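Local coordinates for protein glutaminase 1 (Escherichia coli, PDB 1U60) that hydrolyses L-glutamine to L-glutamate and ammonium, at residues A[35-39]-A[279-283]. Residues are numbered along the deposited sequence; the frame is centred on the assembly and turned at random.
With EDO (1,2-ethanediol), chain J.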
# COMPACT_ATOMS: atom_id res chain seq x y z
N ASN A 35 15.32 -28.96 -4.40
CA ASN A 35 15.01 -30.22 -5.09
C ASN A 35 13.59 -30.27 -5.64
O ASN A 35 13.21 -31.19 -6.34
CB ASN A 35 15.21 -31.39 -4.11
CG ASN A 35 16.68 -31.66 -3.79
OD1 ASN A 35 17.58 -31.20 -4.50
ND2 ASN A 35 16.93 -32.40 -2.69
N VAL A 36 12.76 -29.26 -5.33
CA VAL A 36 11.40 -29.26 -5.89
C VAL A 36 11.53 -29.12 -7.41
O VAL A 36 12.18 -28.19 -7.86
CB VAL A 36 10.51 -28.09 -5.34
CG1 VAL A 36 9.09 -28.15 -5.95
CG2 VAL A 36 10.40 -28.17 -3.85
N PRO A 37 10.90 -30.01 -8.20
CA PRO A 37 11.06 -29.91 -9.65
C PRO A 37 10.64 -28.53 -10.15
O PRO A 37 9.52 -28.10 -9.89
CB PRO A 37 10.18 -31.02 -10.20
CG PRO A 37 10.15 -32.08 -9.03
CD PRO A 37 10.14 -31.21 -7.80
N GLY A 38 11.54 -27.87 -10.87
CA GLY A 38 11.38 -26.46 -11.23
C GLY A 38 10.32 -26.14 -12.26
O GLY A 38 9.86 -25.00 -12.30
N GLN A 39 9.88 -27.15 -13.03
CA GLN A 39 8.88 -26.95 -14.05
C GLN A 39 7.43 -26.95 -13.53
O GLN A 39 6.52 -26.64 -14.29
CB GLN A 39 9.03 -27.98 -15.19
CG GLN A 39 8.48 -29.34 -14.99
CD GLN A 39 9.21 -30.15 -13.95
OE1 GLN A 39 10.36 -29.85 -13.58
NE2 GLN A 39 8.54 -31.21 -13.48
N PHE A 279 1.48 -21.05 -8.24
CA PHE A 279 2.68 -21.61 -7.75
C PHE A 279 3.61 -21.94 -8.88
O PHE A 279 3.17 -22.50 -9.91
CB PHE A 279 2.33 -22.86 -6.93
CG PHE A 279 3.39 -23.90 -6.88
CD1 PHE A 279 4.54 -23.71 -6.15
CD2 PHE A 279 3.18 -25.14 -7.50
CE1 PHE A 279 5.50 -24.69 -6.09
CE2 PHE A 279 4.11 -26.14 -7.43
CZ PHE A 279 5.28 -25.93 -6.72
N SER A 280 4.87 -21.57 -8.69
CA SER A 280 5.97 -22.20 -9.39
C SER A 280 7.29 -21.95 -8.64
O SER A 280 7.53 -20.80 -8.21
CB SER A 280 6.09 -21.69 -10.82
OG SER A 280 6.95 -22.60 -11.55
N PRO A 281 8.13 -22.98 -8.46
CA PRO A 281 9.31 -22.82 -7.62
C PRO A 281 10.32 -21.72 -7.99
O PRO A 281 10.87 -21.18 -7.05
CB PRO A 281 9.97 -24.21 -7.67
CG PRO A 281 8.79 -25.19 -7.95
CD PRO A 281 7.94 -24.40 -8.87
N PRO A 282 10.62 -21.43 -9.26
CA PRO A 282 11.65 -20.41 -9.54
C PRO A 282 11.25 -19.01 -9.09
O PRO A 282 10.20 -18.54 -9.49
CB PRO A 282 11.84 -20.53 -11.04
CG PRO A 282 11.45 -21.95 -11.36
CD PRO A 282 10.19 -22.11 -10.49
N LEU A 283 12.11 -18.38 -8.29
CA LEU A 283 11.89 -17.07 -7.70
C LEU A 283 12.74 -16.00 -8.38
O LEU A 283 13.85 -16.26 -8.82
CB LEU A 283 12.22 -17.06 -6.23
CG LEU A 283 11.70 -18.21 -5.40
CD1 LEU A 283 12.22 -18.22 -3.98
CD2 LEU A 283 10.14 -18.32 -5.45
C1 EDO J . 6.42 -33.54 -12.60
O1 EDO J . 5.99 -32.78 -13.70
C2 EDO J . 7.67 -32.93 -12.00
O2 EDO J . 8.72 -33.87 -11.80
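Segment 279-283 meets segment 35-39 through packing alone, and about 187 Å² is buried in all. Phe279 ends a strand. The edge of its ring faces Val36, with CZ of Phe279 4.5 Å from CG1 of Val36, while the ring also stacks with Phe62. OG of Ser280 hydrogen-bonds to Leu40 O, just beyond segment 35-39, and to Arg291 NH1, and lies 3.8 Å from Gly38 O. That carbonyl also accepts a hydrogen bond from Arg291 NH1, so the arginine joins the two segments indirectly. Pro281 makes the main apolar contact. Its CB points toward the other segment, and its CG lies 3.6 Å from CG1 of Val36 and also 3.6 Å from O of Pro37. The backbones are nearest here, with the CA atoms of Gly38 and Pro281 5.5 Å apart. Pro282 follows, its CD 3.4 Å from Gly38 O. Gln39 points away from segment 279-283. Its NE2 makes a weak 3.0 Å hydrogen bond to O1 of an ethanediol, probably from the crystallisation liquor, but Gln39 NE2 is also modelled only 2.4 Å from the ethanediol C2, so this local geometry is uncertain. The predicted substrate-binding Val262 has its side chain about 9 Å from that of Pro281. The contact pairs two connections at one end of the five-stranded antiparallel sheet: 35-39 leads from helix 31-34 into strand 42-47, while the loop after the adjacent strand 274-279 runs on toward helix 290-303.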